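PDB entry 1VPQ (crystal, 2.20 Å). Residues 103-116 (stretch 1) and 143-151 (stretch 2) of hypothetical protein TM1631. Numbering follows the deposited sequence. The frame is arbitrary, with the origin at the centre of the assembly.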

ATOM      1  N   ASP A 103       8.302 -18.771   4.555  1.00 31.12           N
ATOM      2  CA  ASP A 103       7.133 -17.883   4.726  1.00 31.23           C
ATOM      3  C   ASP A 103       6.560 -17.323   3.411  1.00 31.40           C
ATOM      4  O   ASP A 103       5.340 -17.246   3.244  1.00 31.37           O
ATOM      5  CB  ASP A 103       7.464 -16.721   5.684  1.00 31.29           C
ATOM      6  CG  ASP A 103       7.357 -17.116   7.161  1.00 31.35           C
ATOM      7  OD1 ASP A 103       6.963 -18.256   7.462  1.00 30.44           O
ATOM      8  OD2 ASP A 103       7.663 -16.281   8.034  1.00 32.47           O
ATOM      9  N   MET A 104       7.437 -16.929   2.489  1.00 31.64           N
ATOM     10  CA  MET A 104       7.008 -16.343   1.212  1.00 31.96           C
ATOM     11  C   MET A 104       6.514 -17.381   0.205  1.00 32.25           C
ATOM     12  O   MET A 104       5.621 -17.088  -0.583  1.00 32.14           O
ATOM     13  CB  MET A 104       8.132 -15.502   0.595  1.00 31.92           C
ATOM     14  CG  MET A 104       8.415 -14.209   1.355  1.00 31.81           C
ATOM     15  SD  MET A 104       6.973 -13.133   1.481  1.00 32.14           S
ATOM     16  CE  MET A 104       6.739 -12.639  -0.232  1.00 32.76           C
ATOM     17  N   GLU A 105       7.103 -18.575   0.226  1.00 32.95           N
ATOM     18  CA  GLU A 105       6.635 -19.701  -0.601  1.00 33.59           C
ATOM     19  C   GLU A 105       5.243 -20.141  -0.168  1.00 33.88           C
ATOM     20  O   GLU A 105       4.379 -20.415  -0.999  1.00 33.85           O
ATOM     21  CB  GLU A 105       7.598 -20.887  -0.509  1.00 33.59           C
ATOM     22  CG  GLU A 105       8.897 -20.676  -1.285  1.00 34.94           C
ATOM     23  CD  GLU A 105       9.837 -21.875  -1.232  1.00 36.71           C
ATOM     24  OE1 GLU A 105       9.932 -22.531  -0.164  1.00 37.89           O
ATOM     25  OE2 GLU A 105      10.492 -22.154  -2.265  1.00 37.81           O
ATOM     26  N   ASN A 106       5.053 -20.216   1.144  1.00 34.22           N
ATOM     27  CA  ASN A 106       3.757 -20.509   1.744  1.00 34.68           C
ATOM     28  C   ASN A 106       2.720 -19.470   1.328  1.00 34.77           C
ATOM     29  O   ASN A 106       1.625 -19.805   0.873  1.00 34.55           O
ATOM     30  CB  ASN A 106       3.909 -20.517   3.265  1.00 34.90           C
ATOM     31  CG  ASN A 106       2.689 -21.043   3.970  1.00 36.06           C
ATOM     32  OD1 ASN A 106       2.005 -20.303   4.682  1.00 37.76           O
ATOM     33  ND2 ASN A 106       2.405 -22.331   3.784  1.00 37.20           N
ATOM     34  N   PHE A 107       3.104 -18.206   1.492  1.00 35.09           N
ATOM     35  CA  PHE A 107       2.298 -17.043   1.105  1.00 35.26           C
ATOM     36  C   PHE A 107       1.982 -17.021  -0.387  1.00 35.53           C
ATOM     37  O   PHE A 107       0.875 -16.674  -0.773  1.00 35.54           O
ATOM     38  CB  PHE A 107       3.044 -15.769   1.501  1.00 35.28           C
ATOM     39  CG  PHE A 107       2.500 -14.507   0.885  1.00 35.05           C
ATOM     40  CD1 PHE A 107       1.405 -13.863   1.441  1.00 34.87           C
ATOM     41  CD2 PHE A 107       3.122 -13.936  -0.224  1.00 35.09           C
ATOM     42  CE1 PHE A 107       0.923 -12.684   0.893  1.00 35.31           C
ATOM     43  CE2 PHE A 107       2.649 -12.762  -0.782  1.00 34.86           C
ATOM     44  CZ  PHE A 107       1.551 -12.130  -0.225  1.00 35.33           C
ATOM     45  N   THR A 108       2.958 -17.385  -1.218  1.00 36.03           N
ATOM     46  CA  THR A 108       2.771 -17.421  -2.672  1.00 36.26           C
ATOM     47  C   THR A 108       1.640 -18.375  -3.031  1.00 36.89           C
ATOM     48  O   THR A 108       0.800 -18.066  -3.874  1.00 36.87           O
ATOM     49  CB  THR A 108       4.052 -17.862  -3.411  1.00 36.14           C
ATOM     50  OG1 THR A 108       5.116 -16.952  -3.120  1.00 35.64           O
ATOM     51  CG2 THR A 108       3.835 -17.890  -4.914  1.00 36.08           C
ATOM     52  N   ARG A 109       1.634 -19.534  -2.380  1.00 37.63           N
ATOM     53  CA  ARG A 109       0.581 -20.526  -2.560  1.00 38.21           C
ATOM     54  C   ARG A 109      -0.794 -19.919  -2.274  1.00 38.87           C
ATOM     55  O   ARG A 109      -1.707 -20.053  -3.087  1.00 38.98           O
ATOM     56  CB  ARG A 109       0.831 -21.742  -1.662  1.00 38.22           C
ATOM     57  N   GLN A 110      -0.934 -19.235  -1.137  1.00 39.67           N
ATOM     58  CA  GLN A 110      -2.212 -18.599  -0.788  1.00 40.45           C
ATOM     59  C   GLN A 110      -2.688 -17.741  -1.953  1.00 41.05           C
ATOM     60  O   GLN A 110      -3.795 -17.917  -2.438  1.00 41.39           O
ATOM     61  CB  GLN A 110      -2.136 -17.694   0.454  1.00 40.54           C
ATOM     62  CG  GLN A 110      -1.228 -18.133   1.581  1.00 41.26           C
ATOM     63  CD  GLN A 110      -1.581 -19.481   2.128  1.00 41.74           C
ATOM     64  OE1 GLN A 110      -2.729 -19.734   2.489  1.00 42.82           O
ATOM     65  NE2 GLN A 110      -0.592 -20.362   2.206  1.00 42.40           N
ATOM     66  N   ILE A 111      -1.831 -16.825  -2.400  1.00 41.70           N
ATOM     67  CA  ILE A 111      -2.213 -15.820  -3.404  1.00 42.27           C
ATOM     68  C   ILE A 111      -1.931 -16.230  -4.855  1.00 42.79           C
ATOM     69  O   ILE A 111      -2.136 -15.427  -5.767  1.00 42.89           O
ATOM     70  CB  ILE A 111      -1.521 -14.458  -3.133  1.00 42.31           C
ATOM     71  CG1 ILE A 111      -0.006 -14.561  -3.339  1.00 42.14           C
ATOM     72  CG2 ILE A 111      -1.863 -13.967  -1.723  1.00 42.24           C
ATOM     73  CD1 ILE A 111       0.672 -13.234  -3.475  1.00 42.34           C
ATOM     74  N   GLU A 112      -1.450 -17.460  -5.063  1.00 43.37           N
ATOM     75  CA  GLU A 112      -1.231 -18.013  -6.417  1.00 43.74           C
ATOM     76  C   GLU A 112      -2.487 -17.948  -7.300  1.00 43.91           C
ATOM     77  O   GLU A 112      -2.387 -17.574  -8.473  1.00 44.18           O
ATOM     78  CB  GLU A 112      -0.705 -19.456  -6.348  1.00 43.73           C
ATOM     79  CG  GLU A 112      -0.379 -20.093  -7.711  1.00 44.36           C
ATOM     80  CD  GLU A 112       0.693 -19.342  -8.501  1.00 45.10           C
ATOM     81  OE1 GLU A 112       1.561 -18.685  -7.886  1.00 45.05           O
ATOM     82  OE2 GLU A 112       0.671 -19.420  -9.751  1.00 46.02           O
ATOM     83  N   PRO A 113      -3.664 -18.319  -6.749  1.00 43.97           N
ATOM     84  CA  PRO A 113      -4.941 -18.112  -7.432  1.00 43.86           C
ATOM     85  C   PRO A 113      -5.043 -16.790  -8.189  1.00 43.61           C
ATOM     86  O   PRO A 113      -5.266 -16.765  -9.402  1.00 43.70           O
ATOM     87  CB  PRO A 113      -5.963 -18.095  -6.267  1.00 43.97           C
ATOM     88  CG  PRO A 113      -5.181 -18.347  -5.008  1.00 44.03           C
ATOM     89  CD  PRO A 113      -3.897 -18.974  -5.451  1.00 44.10           C
ATOM     90  N   LEU A 114      -4.850 -15.704  -7.457  1.00 43.14           N
ATOM     91  CA  LEU A 114      -5.286 -14.395  -7.909  1.00 42.80           C
ATOM     92  C   LEU A 114      -4.286 -13.732  -8.835  1.00 42.15           C
ATOM     93  O   LEU A 114      -4.648 -12.843  -9.598  1.00 42.27           O
ATOM     94  CB  LEU A 114      -5.625 -13.530  -6.695  1.00 43.01           C
ATOM     95  CG  LEU A 114      -6.626 -14.268  -5.785  1.00 43.99           C
ATOM     96  CD1 LEU A 114      -7.045 -13.451  -4.581  1.00 44.77           C
ATOM     97  CD2 LEU A 114      -7.868 -14.705  -6.570  1.00 44.59           C
ATOM     98  N   ILE A 115      -3.040 -14.183  -8.788  1.00 41.40           N
ATOM     99  CA  ILE A 115      -2.057 -13.794  -9.786  1.00 41.02           C
ATOM    100  C   ILE A 115      -2.433 -14.449 -11.117  1.00 40.73           C
ATOM    101  O   ILE A 115      -2.432 -13.786 -12.154  1.00 40.62           O
ATOM    102  CB  ILE A 115      -0.615 -14.177  -9.364  1.00 41.17           C
ATOM    103  CG1 ILE A 115      -0.234 -13.441  -8.077  1.00 40.87           C
ATOM    104  CG2 ILE A 115       0.388 -13.830 -10.467  1.00 41.31           C
ATOM    105  CD1 ILE A 115       1.107 -13.829  -7.500  1.00 40.90           C
ATOM    106  N   GLU A 116      -2.778 -15.737 -11.077  1.00 40.33           N
ATOM    107  CA  GLU A 116      -3.206 -16.470 -12.278  1.00 40.16           C
ATOM    108  C   GLU A 116      -4.475 -15.874 -12.898  1.00 39.65           C
ATOM    109  O   GLU A 116      -4.646 -15.887 -14.120  1.00 39.42           O
ATOM    110  CB  GLU A 116      -3.448 -17.951 -11.957  1.00 40.33           C
ATOM    111  CG  GLU A 116      -2.205 -18.720 -11.517  1.00 41.25           C
ATOM    112  CD  GLU A 116      -1.233 -18.985 -12.660  1.00 42.66           C
ATOM    113  OE1 GLU A 116      -1.580 -19.767 -13.588  1.00 43.00           O
ATOM    114  OE2 GLU A 116      -0.115 -18.414 -12.617  1.00 43.51           O
ATOM    115  N   LYS A 143      17.443 -11.675   0.281  1.00 30.52           N
ATOM    116  CA  LYS A 143      16.812 -12.963   0.589  1.00 30.62           C
ATOM    117  C   LYS A 143      15.324 -12.944   0.243  1.00 30.37           C
ATOM    118  O   LYS A 143      14.787 -13.918  -0.294  1.00 30.04           O
ATOM    119  CB  LYS A 143      17.047 -13.359   2.051  1.00 30.45           C
ATOM    120  CG  LYS A 143      18.522 -13.648   2.357  1.00 31.08           C
ATOM    121  CD  LYS A 143      18.761 -13.913   3.831  1.00 32.21           C
ATOM    122  CE  LYS A 143      20.197 -14.351   4.100  1.00 32.88           C
ATOM    123  NZ  LYS A 143      20.377 -14.811   5.519  1.00 33.49           N
ATOM    124  N   LEU A 144      14.681 -11.817   0.528  1.00 30.33           N
ATOM    125  CA  LEU A 144      13.277 -11.590   0.169  1.00 30.29           C
ATOM    126  C   LEU A 144      13.036 -11.603  -1.342  1.00 29.98           C
ATOM    127  O   LEU A 144      12.080 -12.201  -1.826  1.00 29.74           O
ATOM    128  CB  LEU A 144      12.798 -10.256   0.735  1.00 30.42           C
ATOM    129  CG  LEU A 144      11.380  -9.826   0.351  1.00 31.24           C
ATOM    130  CD1 LEU A 144      10.352 -10.868   0.789  1.00 32.42           C
ATOM    131  CD2 LEU A 144      11.082  -8.487   0.975  1.00 31.99           C
ATOM    132  N   ARG A 145      13.898 -10.914  -2.075  1.00 29.61           N
ATOM    133  CA  ARG A 145      13.793 -10.862  -3.521  1.00 29.63           C
ATOM    134  C   ARG A 145      13.829 -12.280  -4.113  1.00 29.31           C
ATOM    135  O   ARG A 145      12.936 -12.675  -4.865  1.00 28.99           O
ATOM    136  CB  ARG A 145      14.922  -9.997  -4.097  1.00 29.74           C
ATOM    137  CG  ARG A 145      15.098 -10.098  -5.612  1.00 30.14           C
ATOM    138  CD  ARG A 145      14.044  -9.310  -6.354  1.00 30.60           C
ATOM    139  NE  ARG A 145      12.760  -9.990  -6.455  1.00 30.65           N
ATOM    140  CZ  ARG A 145      11.667  -9.445  -6.982  1.00 30.86           C
ATOM    141  NH1 ARG A 145      11.694  -8.204  -7.462  1.00 31.61           N
ATOM    142  NH2 ARG A 145      10.541 -10.137  -7.035  1.00 29.64           N
ATOM    143  N   GLU A 146      14.848 -13.049  -3.759  1.00 29.06           N
ATOM    144  CA  GLU A 146      14.959 -14.417  -4.273  1.00 29.04           C
ATOM    145  C   GLU A 146      13.907 -15.421  -3.743  1.00 28.48           C
ATOM    146  O   GLU A 146      13.705 -16.466  -4.356  1.00 28.21           O
ATOM    147  CB  GLU A 146      16.390 -14.944  -4.111  1.00 29.45           C
ATOM    148  CG  GLU A 146      16.916 -15.064  -2.689  1.00 30.82           C
ATOM    149  CD  GLU A 146      18.444 -15.198  -2.645  1.00 32.63           C
ATOM    150  OE1 GLU A 146      19.132 -14.604  -3.505  1.00 34.14           O
ATOM    151  OE2 GLU A 146      18.960 -15.901  -1.752  1.00 34.30           O
ATOM    152  N   SER A 147      13.215 -15.093  -2.648  1.00 27.97           N
ATOM    153  CA  SER A 147      12.115 -15.927  -2.148  1.00 27.58           C
ATOM    154  C   SER A 147      10.798 -15.739  -2.907  1.00 27.80           C
ATOM    155  O   SER A 147       9.909 -16.583  -2.820  1.00 27.84           O
ATOM    156  CB  SER A 147      11.861 -15.649  -0.662  1.00 27.64           C
ATOM    157  OG  SER A 147      11.130 -14.455  -0.463  1.00 25.88           O
ATOM    158  N   TYR A 148      10.671 -14.630  -3.632  1.00 27.96           N
ATOM    159  CA  TYR A 148       9.401 -14.233  -4.244  1.00 28.20           C
ATOM    160  C   TYR A 148       9.610 -13.698  -5.661  1.00 28.40           C
ATOM    161  O   TYR A 148      10.092 -12.583  -5.813  1.00 28.59           O
ATOM    162  CB  TYR A 148       8.732 -13.149  -3.393  1.00 28.07           C
ATOM    163  CG  TYR A 148       7.307 -12.861  -3.811  1.00 28.40           C
ATOM    164  CD1 TYR A 148       6.290 -13.780  -3.567  1.00 28.21           C
ATOM    165  CD2 TYR A 148       6.974 -11.672  -4.454  1.00 28.40           C
ATOM    166  CE1 TYR A 148       4.987 -13.520  -3.944  1.00 28.22           C
ATOM    167  CE2 TYR A 148       5.672 -11.408  -4.839  1.00 28.53           C
ATOM    168  CZ  TYR A 148       4.688 -12.333  -4.577  1.00 28.30           C
ATOM    169  OH  TYR A 148       3.408 -12.064  -4.961  1.00 29.13           O
ATOM    170  N   PRO A 149       9.226 -14.477  -6.697  1.00 28.53           N
ATOM    171  CA  PRO A 149       9.496 -14.115  -8.099  1.00 28.88           C
ATOM    172  C   PRO A 149       8.450 -13.243  -8.819  1.00 28.86           C
ATOM    173  O   PRO A 149       8.495 -13.152 -10.044  1.00 29.15           O
ATOM    174  CB  PRO A 149       9.545 -15.482  -8.785  1.00 28.68           C
ATOM    175  CG  PRO A 149       8.502 -16.259  -8.063  1.00 28.81           C
ATOM    176  CD  PRO A 149       8.528 -15.774  -6.617  1.00 28.49           C
ATOM    177  N   TYR A 150       7.529 -12.621  -8.093  1.00 28.69           N
ATOM    178  CA  TYR A 150       6.486 -11.818  -8.724  1.00 28.65           C
ATOM    179  C   TYR A 150       6.644 -10.356  -8.357  1.00 28.48           C
ATOM    180  O   TYR A 150       7.520 -10.002  -7.578  1.00 28.80           O
ATOM    181  CB  TYR A 150       5.104 -12.338  -8.331  1.00 28.93           C
ATOM    182  CG  TYR A 150       4.933 -13.794  -8.666  1.00 29.51           C
ATOM    183  CD1 TYR A 150       5.040 -14.234  -9.978  1.00 30.15           C
ATOM    184  CD2 TYR A 150       4.695 -14.735  -7.678  1.00 30.96           C
ATOM    185  CE1 TYR A 150       4.905 -15.563 -10.304  1.00 30.76           C
ATOM    186  CE2 TYR A 150       4.554 -16.081  -7.996  1.00 31.20           C
ATOM    187  CZ  TYR A 150       4.661 -16.483  -9.312  1.00 31.02           C
ATOM    188  OH  TYR A 150       4.524 -17.805  -9.640  1.00 31.68           O
ATOM    189  N   GLU A 151       5.796  -9.508  -8.928  1.00 28.13           N
ATOM    190  CA  GLU A 151       5.919  -8.067  -8.749  1.00 28.01           C
ATOM    191  C   GLU A 151       5.983  -7.692  -7.265  1.00 27.78           C
ATOM    192  O   GLU A 151       5.044  -7.939  -6.520  1.00 27.26           O
ATOM    193  CB  GLU A 151       4.769  -7.331  -9.448  1.00 28.03           C
ATOM    194  CG  GLU A 151       4.909  -7.230 -10.967  1.00 28.01           C
ATOM    195  CD  GLU A 151       5.962  -6.228 -11.427  1.00 28.55           C
ATOM    196  OE1 GLU A 151       6.568  -5.551 -10.572  1.00 29.50           O
ATOM    197  OE2 GLU A 151       6.193  -6.121 -12.654  1.00 28.22           O
TER

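Helix 103-116 packs against helix 143-147 and the residues that follow it, burying 437 Å² in total without a single hydrogen bond across the interface; the contact rests on side-chain packing. The two helix axes run in broadly the same direction, 38° apart, and approach to 10.1 Å. Met104 opens the contact, where the backbones come nearest in register (Met104 CA to Ser147 CA, 6.1 Å). Its CA-to-CB bond points toward stretch 2, and the side chain takes the m, m, m rotamer: Met104 CG lies 3.9 Å from Leu144 CD1 and 3.3 Å from Ser147 OG, while Met104 CE reaches to 3.6 Å from Tyr148 CD1. Ser147 OG meets a carbon here and donates its hydrogen bond within its own stretch, to Leu144 O (OG to O, 2.8 Å). One turn on, Phe107 brings CE2 to 4.0 Å from Tyr148 CE1, which sits at the edge of the Phe107 ring. Thr108 touches both tyrosines. Its OG1 donates to Met104 O in the preceding turn (2.6 Å) and also lies at the edge of the Tyr148 ring, 3.4 Å from CD1; its methyl CG2 meets the edge of the Tyr150 ring, 3.6 Å from CE2. Ile111 extends CD1 to 3.3 Å from Tyr148 OH, a hydroxyl hydrogen-bonded elsewhere in the structure. The CA-to-CB bond of Glu112 points sideways, but the end of the side chain comes nearer, leaving OE1 3.6 Å from Tyr150 OH without a hydrogen bond. Beyond the kink at 113 and 114, Ile115 closes the apolar row, with CD1 3.7 Å from Tyr150 CD2 and 3.9 Å from Tyr148 OH. On the other side of the contact, Arg145 NH2 donates to Tyr148 O (2.8 Å) and Tyr150 O (3.1 Å), tying the loop that carries both tyrosines back to its helix.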